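Local coordinates for 6-phosphogluconate dehydrogenase NAD-binding (Dyadobacter fermentans, PDB 4GBJ), which probably acts as an NAD(P)-dependent oxidoreductase of the 3-hydroxyisobutyrate and 6-phosphogluconate dehydrogenase type, at residues 54-59 / 80-85; 65-70 / 93-98; 117-122 / 137-142; 180-185 / 283-288. All coordinates share one frame; numbering follows the deposited sequence.

Contact 1. Residues 54-59 / 80-85; sequences NAIDAI and SMELVE
Ile-56 and Leu-83 bring their CA atoms to 5.7 Å, the nearest backbone approach between the turn 54-59, whose amides of residues 57 to 59 each bond to the carbonyl three residues back, and the first turn of helix 81-87. No hydrogen bond crosses the gap, so the contact rests on apolar side chains. Leu-83 is central: CG stands anti to the backbone N (chi1 -175°), which carries the branch point towards 54-59. CD1 lies 4.1 Å from Ala-55 CB and 4.0 Å from Ile-56 N. CD2 meets Ile-59 CG1 at 4.1 Å, and these two side chains cross at about a right angle. Ile-56 lays its terminal methyl, CD1, against the helix backbone, 3.8 Å from Glu-82 O and 3.9 Å from Leu-83 CA. Ser-80 is the N-cap, its OG accepting a weak bond from Leu-83 N (3.4 Å). The contact is structural packing that joins the turn before strand 64-67 to the helix before strand 92-95 in the Rossmann-type domain. Ala-55 packs on Leu-11 and Trp-34, and Ile-59 on Ala-9, residues of strands 8-11 and 31-34, while Val-84 leans on His-111 of helix 101-113.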
loop_
_atom_site.group_PDB
_atom_site.type_symbol
_atom_site.label_atom_id
_atom_site.label_comp_id
_atom_site.label_asym_id
_atom_site.label_seq_id
_atom_site.Cartn_x
_atom_site.Cartn_y
_atom_site.Cartn_z
ATOM N N ASN B 54 -6.971 -42.354 7.212
ATOM C CA ASN B 54 -7.487 -41.507 8.308
ATOM C C ASN B 54 -6.363 -40.661 8.930
ATOM O O ASN B 54 -5.278 -41.168 9.169
ATOM C CB ASN B 54 -8.146 -42.372 9.375
ATOM C CG ASN B 54 -9.319 -43.153 8.846
ATOM O OD1 ASN B 54 -10.300 -42.581 8.371
ATOM N ND2 ASN B 54 -9.251 -44.468 8.904
ATOM N N ALA B 55 -6.614 -39.381 9.170
ATOM C CA ALA B 55 -5.607 -38.467 9.711
ATOM C C ALA B 55 -4.907 -38.968 11.006
ATOM O O ALA B 55 -3.701 -38.755 11.162
ATOM C CB ALA B 55 -6.220 -37.100 9.967
ATOM N N ILE B 56 -5.628 -39.643 11.902
ATOM C CA ILE B 56 -5.021 -40.101 13.163
ATOM C C ILE B 56 -3.906 -41.177 12.939
ATOM O O ILE B 56 -2.978 -41.278 13.744
ATOM C CB ILE B 56 -6.109 -40.609 14.141
ATOM C CG1 ILE B 56 -5.561 -40.643 15.590
ATOM C CG2 ILE B 56 -6.631 -41.981 13.714
ATOM C CD1 ILE B 56 -6.611 -40.604 16.641
ATOM N N ASP B 57 -4.011 -41.970 11.849
ATOM C CA ASP B 57 -3.030 -42.996 11.489
ATOM C C ASP B 57 -1.691 -42.377 11.061
ATOM O O ASP B 57 -0.685 -43.074 11.036
ATOM C CB ASP B 57 -3.576 -43.875 10.355
ATOM C CG ASP B 57 -4.868 -44.633 10.655
ATOM O OD1 ASP B 57 -5.112 -44.961 11.853
ATOM O OD2 ASP B 57 -5.601 -44.971 9.684
ATOM N N ALA B 58 -1.681 -41.078 10.716
ATOM C CA ALA B 58 -0.500 -40.323 10.291
ATOM C C ALA B 58 0.324 -39.810 11.501
ATOM O O ALA B 58 1.516 -39.533 11.355
ATOM C CB ALA B 58 -0.949 -39.129 9.452
ATOM N N ILE B 59 -0.318 -39.680 12.674
ATOM C CA ILE B 59 0.287 -39.090 13.877
ATOM C C ILE B 59 1.170 -40.060 14.629
ATOM O O ILE B 59 0.784 -41.190 14.852
ATOM C CB ILE B 59 -0.806 -38.534 14.846
ATOM C CG1 ILE B 59 -1.718 -37.527 14.126
ATOM C CG2 ILE B 59 -0.163 -37.871 16.065
ATOM C CD1 ILE B 59 -1.038 -36.295 13.655
ATOM N N SER B 80 -9.285 -32.963 16.941
ATOM C CA SER B 80 -10.149 -33.401 18.026
ATOM C C SER B 80 -9.286 -33.745 19.217
ATOM O O SER B 80 -8.086 -33.948 19.054
ATOM C CB SER B 80 -10.932 -34.631 17.584
ATOM O OG SER B 80 -10.021 -35.691 17.309
HETATM N N MSE B 81 -9.886 -33.890 20.396
HETATM C CA MSE B 81 -9.147 -34.290 21.601
HETATM C C MSE B 81 -8.385 -35.624 21.437
HETATM O O MSE B 81 -7.289 -35.754 21.970
HETATM C CB MSE B 81 -10.116 -34.438 22.789
HETATM C CG MSE B 81 -10.551 -33.113 23.388
HETATM SE SE MSE B 81 -11.432 -33.531 25.151
HETATM C CE MSE B 81 -12.704 -34.775 24.671
ATOM N N GLU B 82 -8.982 -36.608 20.734
ATOM C CA GLU B 82 -8.397 -37.934 20.558
ATOM C C GLU B 82 -7.202 -37.895 19.599
ATOM O O GLU B 82 -6.235 -38.605 19.835
ATOM C CB GLU B 82 -9.441 -38.978 20.111
ATOM C CG GLU B 82 -9.915 -38.844 18.674
ATOM C CD GLU B 82 -11.329 -39.350 18.441
ATOM O OE1 GLU B 82 -12.213 -38.523 18.113
ATOM O OE2 GLU B 82 -11.563 -40.566 18.638
ATOM N N LEU B 83 -7.209 -37.017 18.596
ATOM C CA LEU B 83 -6.082 -36.892 17.698
ATOM C C LEU B 83 -4.916 -36.177 18.413
ATOM O O LEU B 83 -3.785 -36.669 18.368
ATOM C CB LEU B 83 -6.468 -36.178 16.404
ATOM C CG LEU B 83 -5.322 -36.125 15.368
ATOM C CD1 LEU B 83 -5.863 -36.176 13.943
ATOM C CD2 LEU B 83 -4.484 -34.856 15.508
ATOM N N VAL B 84 -5.204 -35.077 19.118
ATOM C CA VAL B 84 -4.205 -34.305 19.883
ATOM C C VAL B 84 -3.599 -35.204 21.011
ATOM O O VAL B 84 -2.408 -35.136 21.335
ATOM C CB VAL B 84 -4.863 -33.017 20.477
ATOM C CG1 VAL B 84 -3.891 -32.229 21.341
ATOM C CG2 VAL B 84 -5.422 -32.113 19.377
ATOM N N GLU B 85 -4.422 -36.007 21.615
ATOM C CA GLU B 85 -3.963 -36.941 22.637
ATOM C C GLU B 85 -2.975 -37.954 22.040
ATOM O O GLU B 85 -1.973 -38.278 22.695
ATOM C CB GLU B 85 -5.138 -37.666 23.262
ATOM C CG GLU B 85 -4.662 -38.720 24.242
ATOM C CD GLU B 85 -5.718 -39.338 25.136
ATOM O OE1 GLU B 85 -6.898 -39.428 24.727
ATOM O OE2 GLU B 85 -5.335 -39.790 26.234
#

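Contact 2. Residues 65-70 / 93-98; sequences VFSVLA and HVSMST
Val-65 and His-93, Phe-66 and Val-94, and Ser-67 and Ser-95 pair in parallel, the strand segments 4.7 Å apart at closest approach with 15° between their directions. Three backbone bonds set this register: Val-94 N to Val-65 O, Ser-67 N to Val-94 O, and Met-96 N to Ser-67 O. Polar side chains meet on the face carrying Ser-67 and His-93. Ser-67 OG, set between the backbone N and the carbonyl carbon (chi1 69°), sits in the plane of the imidazole, 2.7 Å from His-93 NE2, while ND1 bonds to His-111. Water 1 joins the hydroxyls of Ser-67, Ser-95 and Ser-97, each at 2.7 Å, and Ser-95 OG also bonds to Tyr-118. Past the strand ends, Leu-69 N donates to Ser-97 OG (2.7 Å, 159°). Apolar contacts fill the other face. Val-94 CB lies over the Phe-66 ring, 3.9 Å from its centroid, a CH-pi contact offset toward the rim. The selenium of selenomethionine Met-96 sits at the ring edge, 5.2 Å from the centroid, a Met-aromatic contact, and CE touches Phe-66 CD1 at 3.7 Å. Parallel neighbours 64-67 and 92-95, with Val-68 against a GxGxxG-like turn, are characteristic of a Rossmann dinucleotide-binding domain.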
loop_
_atom_site.group_PDB
_atom_site.type_symbol
_atom_site.label_atom_id
_atom_site.label_comp_id
_atom_site.label_asym_id
_atom_site.label_seq_id
_atom_site.Cartn_x
_atom_site.Cartn_y
_atom_site.Cartn_z
ATOM N N VAL B 65 3.586 -32.725 13.387
ATOM C CA VAL B 65 2.494 -32.775 12.422
ATOM C C VAL B 65 2.314 -31.362 11.854
ATOM O O VAL B 65 2.274 -30.415 12.600
ATOM C CB VAL B 65 1.167 -33.358 12.976
ATOM C CG1 VAL B 65 0.714 -32.639 14.260
ATOM C CG2 VAL B 65 0.074 -33.271 11.902
ATOM N N PHE B 66 2.283 -31.233 10.552
ATOM C CA PHE B 66 1.976 -29.967 9.886
ATOM C C PHE B 66 0.545 -30.038 9.425
ATOM O O PHE B 66 0.141 -31.102 8.985
ATOM C CB PHE B 66 2.875 -29.731 8.669
ATOM C CG PHE B 66 4.275 -29.253 8.965
ATOM C CD1 PHE B 66 4.646 -27.948 8.704
ATOM C CD2 PHE B 66 5.224 -30.109 9.507
ATOM C CE1 PHE B 66 5.921 -27.492 9.013
ATOM C CE2 PHE B 66 6.508 -29.653 9.795
ATOM C CZ PHE B 66 6.842 -28.343 9.565
ATOM N N SER B 67 -0.205 -28.923 9.468
ATOM C CA SER B 67 -1.527 -28.879 8.866
ATOM C C SER B 67 -1.702 -27.604 8.080
ATOM O O SER B 67 -1.204 -26.530 8.459
ATOM C CB SER B 67 -2.635 -29.011 9.907
ATOM O OG SER B 67 -2.730 -27.873 10.752
ATOM N N VAL B 68 -2.405 -27.715 6.968
ATOM C CA VAL B 68 -2.729 -26.529 6.183
ATOM C C VAL B 68 -4.086 -26.816 5.603
ATOM O O VAL B 68 -4.250 -27.761 4.817
ATOM C CB VAL B 68 -1.651 -26.105 5.168
ATOM C CG1 VAL B 68 -1.367 -27.164 4.146
ATOM C CG2 VAL B 68 -2.043 -24.798 4.484
ATOM N N LEU B 69 -5.096 -26.126 6.165
ATOM C CA LEU B 69 -6.492 -26.340 5.840
ATOM C C LEU B 69 -7.171 -25.018 5.551
ATOM O O LEU B 69 -6.565 -23.965 5.724
ATOM C CB LEU B 69 -7.152 -27.096 6.987
ATOM C CG LEU B 69 -6.495 -28.460 7.319
ATOM C CD1 LEU B 69 -6.968 -28.990 8.639
ATOM C CD2 LEU B 69 -6.809 -29.509 6.265
ATOM N N ALA B 70 -8.361 -25.093 4.952
ATOM C CA ALA B 70 -9.073 -23.929 4.425
ATOM C C ALA B 70 -9.458 -22.917 5.452
ATOM O O ALA B 70 -9.377 -21.721 5.158
ATOM C CB ALA B 70 -10.338 -24.353 3.684
ATOM N N HIS B 93 2.646 -29.490 16.752
ATOM C CA HIS B 93 1.741 -29.240 15.647
ATOM C C HIS B 93 2.056 -27.864 15.063
ATOM O O HIS B 93 1.962 -26.875 15.775
ATOM C CB HIS B 93 0.276 -29.308 16.127
ATOM C CG HIS B 93 -0.745 -28.880 15.096
ATOM N ND1 HIS B 93 -2.061 -28.615 15.455
ATOM C CD2 HIS B 93 -0.634 -28.750 13.744
ATOM C CE1 HIS B 93 -2.674 -28.247 14.338
ATOM N NE2 HIS B 93 -1.855 -28.334 13.278
ATOM N N VAL B 94 2.506 -27.820 13.819
ATOM C CA VAL B 94 2.790 -26.595 13.059
ATOM C C VAL B 94 1.534 -26.308 12.244
ATOM O O VAL B 94 1.228 -26.975 11.261
ATOM C CB VAL B 94 4.055 -26.732 12.188
ATOM C CG1 VAL B 94 4.426 -25.388 11.563
ATOM C CG2 VAL B 94 5.214 -27.262 13.016
ATOM N N SER B 95 0.793 -25.337 12.694
ATOM C CA SER B 95 -0.526 -25.033 12.192
ATOM C C SER B 95 -0.419 -23.840 11.244
ATOM O O SER B 95 -0.253 -22.692 11.660
ATOM C CB SER B 95 -1.436 -24.773 13.389
ATOM O OG SER B 95 -2.770 -24.458 13.020
HETATM N N MSE B 96 -0.420 -24.124 9.979
HETATM C CA MSE B 96 -0.185 -23.089 8.941
HETATM C C MSE B 96 -1.439 -22.491 8.322
HETATM O O MSE B 96 -1.325 -21.592 7.496
HETATM C CB MSE B 96 0.680 -23.669 7.870
HETATM C CG MSE B 96 1.986 -24.224 8.444
HETATM SE SE MSE B 96 3.261 -24.679 7.071
HETATM C CE MSE B 96 2.355 -26.155 6.391
ATOM N N SER B 97 -2.619 -22.915 8.744
ATOM C CA SER B 97 -3.833 -22.363 8.169
ATOM C C SER B 97 -4.036 -20.883 8.557
ATOM O O SER B 97 -3.646 -20.468 9.648
ATOM C CB SER B 97 -5.035 -23.150 8.674
ATOM O OG SER B 97 -4.920 -24.527 8.369
ATOM N N THR B 98 -4.711 -20.126 7.707
ATOM C CA THR B 98 -5.095 -18.749 8.035
ATOM C C THR B 98 -6.361 -18.810 8.877
ATOM O O THR B 98 -7.473 -18.965 8.373
ATOM C CB THR B 98 -5.306 -17.914 6.808
ATOM O OG1 THR B 98 -4.130 -17.983 6.016
ATOM C CG2 THR B 98 -5.643 -16.484 7.150
HETATM O O HOH W 1 -3.568 -25.317 10.592
HETATM O O HOH W 2 -5.947 -21.359 5.389
#

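Contact 3. Residues 117-122 / 137-142; sequences HYVGAP and ICLSGN
Gly-120 and Ser-140 form a single antiparallel hydrogen-bonded pair, joining strand 117-124 to 136-139 at the antiparallel step of this Rossmann-type sheet. The close part is centred here. Gly-120 N donates to Ser-140 O at 2.8 Å, and Ser-140 N returns a bond to Gly-120 O at 3.0 Å. Next to this pair, Ala-121 CB meets two branches of segment 137-142, 3.6 Å from Leu-139 CD2 and 4.0 Å from Ile-137 CD1. Gly-141 adopts a phi of 131°, and at its backbone angles a side chain would jam against the preceding carbonyl, while a CB there would also clash with Tyr-118 O. Beyond Ala-121, Pro-122 O takes a weak bond from Cys-138 N, and the Pro-122 side chain packs on Lys-174, the predicted active-site residue.

The other end is looser and partly exposed. His-117 holds CG beside its backbone N (chi1 -50°), and the Asn-142 amide stacks on the ring with planes 21° apart, its CG 3.6 Å from ND1, while OD1 caps Ala-145 N of the following helix. An alanine in place of His-117 would probably leave one face of that amide without its ring and deprive Glu-112 of its weak bond to ND1. Between these strand ends, water 3 donates to Tyr-118 O at 2.7 Å and accepts from Asn-142 N at 2.9 Å.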
loop_
_atom_site.group_PDB
_atom_site.type_symbol
_atom_site.label_atom_id
_atom_site.label_comp_id
_atom_site.label_asym_id
_atom_site.label_seq_id
_atom_site.Cartn_x
_atom_site.Cartn_y
_atom_site.Cartn_z
ATOM N N HIS B 117 2.557 -29.368 21.850
ATOM C CA HIS B 117 2.711 -27.934 21.631
ATOM C C HIS B 117 2.125 -27.524 20.295
ATOM O O HIS B 117 2.453 -28.097 19.259
ATOM C CB HIS B 117 4.191 -27.515 21.682
ATOM C CG HIS B 117 4.938 -28.009 22.881
ATOM N ND1 HIS B 117 4.796 -27.401 24.097
ATOM C CD2 HIS B 117 5.863 -28.995 22.988
ATOM C CE1 HIS B 117 5.612 -28.035 24.924
ATOM N NE2 HIS B 117 6.227 -29.046 24.313
ATOM N N TYR B 118 1.310 -26.482 20.323
ATOM C CA TYR B 118 0.742 -25.889 19.141
ATOM C C TYR B 118 1.577 -24.703 18.721
ATOM O O TYR B 118 1.819 -23.822 19.530
ATOM C CB TYR B 118 -0.683 -25.451 19.422
ATOM C CG TYR B 118 -1.365 -24.821 18.234
ATOM C CD1 TYR B 118 -2.203 -25.567 17.416
ATOM C CD2 TYR B 118 -1.271 -23.452 17.995
ATOM C CE1 TYR B 118 -2.960 -24.968 16.425
ATOM C CE2 TYR B 118 -1.942 -22.861 16.927
ATOM C CZ TYR B 118 -2.792 -23.623 16.151
ATOM O OH TYR B 118 -3.473 -23.074 15.099
ATOM N N VAL B 119 2.035 -24.694 17.486
ATOM C CA VAL B 119 2.775 -23.543 16.927
ATOM C C VAL B 119 1.940 -22.896 15.834
ATOM O O VAL B 119 1.639 -23.557 14.847
ATOM C CB VAL B 119 4.145 -23.967 16.397
ATOM C CG1 VAL B 119 4.810 -22.831 15.618
ATOM C CG2 VAL B 119 5.034 -24.398 17.558
ATOM N N GLY B 120 1.546 -21.638 16.039
ATOM C CA GLY B 120 0.844 -20.859 15.031
ATOM C C GLY B 120 1.825 -20.478 13.962
ATOM O O GLY B 120 2.891 -19.948 14.288
ATOM N N ALA B 121 1.599 -20.931 12.722
ATOM C CA ALA B 121 2.630 -20.778 11.669
ATOM C C ALA B 121 2.052 -20.355 10.341
ATOM O O ALA B 121 2.358 -20.967 9.329
ATOM C CB ALA B 121 3.407 -22.075 11.501
ATOM N N PRO B 122 1.260 -19.279 10.312
ATOM C CA PRO B 122 0.668 -18.826 9.031
ATOM C C PRO B 122 1.723 -18.465 8.003
ATOM O O PRO B 122 2.757 -17.908 8.356
ATOM C CB PRO B 122 -0.168 -17.615 9.437
ATOM C CG PRO B 122 0.362 -17.197 10.770
ATOM C CD PRO B 122 0.819 -18.430 11.433
ATOM N N ILE B 137 7.217 -16.881 6.667
ATOM C CA ILE B 137 6.353 -17.466 7.699
ATOM C C ILE B 137 6.522 -16.710 9.026
ATOM O O ILE B 137 7.612 -16.229 9.344
ATOM C CB ILE B 137 6.662 -18.987 7.825
ATOM C CG1 ILE B 137 5.455 -19.772 8.359
ATOM C CG2 ILE B 137 7.930 -19.265 8.640
ATOM C CD1 ILE B 137 5.667 -21.283 8.280
ATOM N N CYS B 138 5.441 -16.658 9.817
ATOM C CA CYS B 138 5.437 -16.111 11.177
ATOM C C CYS B 138 5.194 -17.254 12.105
ATOM O O CYS B 138 4.315 -18.066 11.836
ATOM C CB CYS B 138 4.384 -15.015 11.355
ATOM S SG CYS B 138 4.801 -13.482 10.500
ATOM N N LEU B 139 5.930 -17.312 13.207
ATOM C CA LEU B 139 5.783 -18.392 14.179
ATOM C C LEU B 139 5.481 -17.826 15.500
ATOM O O LEU B 139 6.091 -16.840 15.878
ATOM C CB LEU B 139 7.049 -19.235 14.309
ATOM C CG LEU B 139 7.661 -19.813 13.063
ATOM C CD1 LEU B 139 8.957 -20.484 13.425
ATOM C CD2 LEU B 139 6.685 -20.784 12.347
ATOM N N SER B 140 4.597 -18.470 16.241
ATOM C CA SER B 140 4.325 -18.097 17.626
ATOM C C SER B 140 3.852 -19.353 18.386
ATOM O O SER B 140 3.258 -20.283 17.805
ATOM C CB SER B 140 3.333 -16.948 17.701
ATOM O OG SER B 140 1.996 -17.339 17.443
ATOM N N GLY B 141 4.167 -19.371 19.675
ATOM C CA GLY B 141 3.936 -20.518 20.542
ATOM C C GLY B 141 5.177 -20.844 21.320
ATOM O O GLY B 141 6.094 -20.018 21.408
ATOM N N ASN B 142 5.211 -22.061 21.897
ATOM C CA ASN B 142 6.289 -22.551 22.741
ATOM C C ASN B 142 7.697 -22.447 22.064
ATOM O O ASN B 142 7.876 -22.877 20.930
ATOM C CB ASN B 142 5.984 -23.980 23.156
ATOM C CG ASN B 142 7.070 -24.625 23.957
ATOM O OD1 ASN B 142 7.983 -25.210 23.387
ATOM N ND2 ASN B 142 7.007 -24.529 25.284
HETATM O O HOH W 3 2.825 -23.746 21.998
#

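Contact 4. Residues 180-185 / 283-288; sequences MIACSL and GALALG
Met-180 O is gripped by two donors of Ser-184, which approach from opposite faces of the carbonyl plane: OG at 2.7 Å and the backbone N at 3.0 Å. The serine hydroxyl thus doubles the regular helical bond within helix 169-197. Through Ala-182 and Leu-185 the same helix meets the 3-10 segment 283-286 by apolar groups, with no hydrogen bond between the two. Leu-185 and Leu-285 cross at about a right angle, and Leu-185 CD1 lies 3.7 Å from Leu-285 CD2. A chi1 of 72° puts CG of Leu-285 between the backbone N and the carbonyl carbon. Of its methyls, CD1 comes 4.0 Å from Ala-182 O, and CD2 also approaches Ala-182 CB, at 4.2 Å. An alanine in place of Leu-285 would probably open a gap over Ala-182 and Leu-185 and reduce the packing on Ile-265 and Phe-269 of helix 260-274. Two small residues complete the contact: Gly-283 CA lies 3.9 Å from Leu-185 CD1, and Ala-286 CB rests 3.6 Å from Leu-185 O. Elsewhere around helix 169-197, Met-180 and Cys-183 pack on Met-187 of the second subunit. Such helix packing around a long helix is characteristic of the all-helical C-terminal domain of this dehydrogenase family.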
loop_
_atom_site.group_PDB
_atom_site.type_symbol
_atom_site.label_atom_id
_atom_site.label_comp_id
_atom_site.label_asym_id
_atom_site.label_seq_id
_atom_site.Cartn_x
_atom_site.Cartn_y
_atom_site.Cartn_z
HETATM N N MSE B 180 -4.060 -5.389 4.962
HETATM C CA MSE B 180 -3.331 -4.344 4.234
HETATM C C MSE B 180 -3.364 -4.621 2.743
HETATM O O MSE B 180 -3.450 -3.684 1.960
HETATM C CB MSE B 180 -1.907 -4.193 4.705
HETATM C CG MSE B 180 -1.858 -3.496 6.030
HETATM SE SE MSE B 180 -0.097 -3.211 6.817
HETATM C CE MSE B 180 0.743 -2.121 5.468
ATOM N N ILE B 181 -3.385 -5.905 2.346
ATOM C CA ILE B 181 -3.497 -6.234 0.921
ATOM C C ILE B 181 -4.855 -5.745 0.406
ATOM O O ILE B 181 -4.910 -5.101 -0.634
ATOM C CB ILE B 181 -3.270 -7.702 0.629
ATOM C CG1 ILE B 181 -1.801 -8.107 0.927
ATOM C CG2 ILE B 181 -3.646 -8.018 -0.874
ATOM C CD1 ILE B 181 -1.620 -9.669 1.014
ATOM N N ALA B 182 -5.931 -6.018 1.158
ATOM C CA ALA B 182 -7.312 -5.632 0.826
ATOM C C ALA B 182 -7.443 -4.108 0.776
ATOM O O ALA B 182 -8.110 -3.587 -0.141
ATOM C CB ALA B 182 -8.300 -6.223 1.825
ATOM N N CYS B 183 -6.802 -3.391 1.707
ATOM C CA CYS B 183 -6.770 -1.916 1.659
ATOM C C CYS B 183 -6.066 -1.414 0.401
ATOM O O CYS B 183 -6.468 -0.408 -0.158
ATOM C CB CYS B 183 -6.096 -1.337 2.892
ATOM S SG CYS B 183 -7.022 -1.545 4.409
ATOM N N SER B 184 -5.009 -2.083 -0.014
ATOM C CA SER B 184 -4.245 -1.694 -1.221
ATOM C C SER B 184 -5.115 -1.828 -2.424
ATOM O O SER B 184 -5.127 -0.952 -3.275
ATOM C CB SER B 184 -2.973 -2.538 -1.334
ATOM O OG SER B 184 -2.247 -2.355 -0.125
ATOM N N LEU B 185 -5.877 -2.923 -2.499
ATOM C CA LEU B 185 -6.831 -3.109 -3.583
ATOM C C LEU B 185 -7.896 -2.010 -3.616
ATOM O O LEU B 185 -8.227 -1.487 -4.673
ATOM C CB LEU B 185 -7.544 -4.442 -3.437
ATOM C CG LEU B 185 -6.717 -5.675 -3.893
ATOM C CD1 LEU B 185 -7.294 -6.958 -3.239
ATOM C CD2 LEU B 185 -6.718 -5.790 -5.395
ATOM N N GLY B 283 -9.717 -10.024 -5.514
ATOM C CA GLY B 283 -9.339 -8.708 -6.006
ATOM C C GLY B 283 -10.512 -7.896 -6.520
ATOM O O GLY B 283 -10.452 -6.663 -6.562
ATOM N N ALA B 284 -11.616 -8.577 -6.931
ATOM C CA ALA B 284 -12.804 -7.892 -7.441
ATOM C C ALA B 284 -13.476 -7.034 -6.399
ATOM O O ALA B 284 -14.389 -6.314 -6.746
ATOM C CB ALA B 284 -13.791 -8.909 -8.007
ATOM N N LEU B 285 -12.999 -6.997 -5.133
ATOM C CA LEU B 285 -13.550 -6.044 -4.164
ATOM C C LEU B 285 -13.366 -4.617 -4.746
ATOM O O LEU B 285 -14.173 -3.705 -4.467
ATOM C CB LEU B 285 -12.881 -6.182 -2.772
ATOM C CG LEU B 285 -11.434 -5.665 -2.660
ATOM C CD1 LEU B 285 -11.372 -4.186 -2.310
ATOM C CD2 LEU B 285 -10.650 -6.480 -1.648
ATOM N N ALA B 286 -12.288 -4.426 -5.553
ATOM C CA ALA B 286 -11.961 -3.132 -6.158
ATOM C C ALA B 286 -13.016 -2.631 -7.182
ATOM O O ALA B 286 -12.999 -1.434 -7.505
ATOM C CB ALA B 286 -10.584 -3.177 -6.800
ATOM N N LEU B 287 -13.926 -3.522 -7.669
ATOM C CA LEU B 287 -15.033 -3.146 -8.542
ATOM C C LEU B 287 -16.053 -2.300 -7.863
ATOM O O LEU B 287 -16.786 -1.628 -8.574
ATOM C CB LEU B 287 -15.761 -4.362 -9.160
ATOM C CG LEU B 287 -15.109 -4.996 -10.348
ATOM C CD1 LEU B 287 -15.921 -6.183 -10.833
ATOM C CD2 LEU B 287 -14.996 -3.989 -11.527
ATOM N N GLY B 288 -16.142 -2.311 -6.530
ATOM C CA GLY B 288 -17.130 -1.469 -5.837
ATOM C C GLY B 288 -16.984 0.014 -6.134
ATOM O O GLY B 288 -17.972 0.738 -6.243
#

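Contacts 1, 2 and 3 belong to the nucleotide-binding domain and contact 4 to the helical domain. Along the chain contacts 1 and 2 interleave, whereas contacts 3 and 4 follow in series. Contact 1 touches contact 2 where Ile-59 CD1 packs on Val-65 CG2. Contacts 2 and 3, with centres 10 Å apart, share one sheet, in which strands 92-95 and 117-124 are neighbours. Ser-95 O probably accepts from Ala-121 N at 2.8 Å. Contact 4 stands apart, its centre 39 Å from that of contact 1. Helix 169-197 spans the separation, carrying Lys-174, the predicted active-site residue, beside Pro-122 and Leu-185 in contact 4, consistent with a site between the two domains.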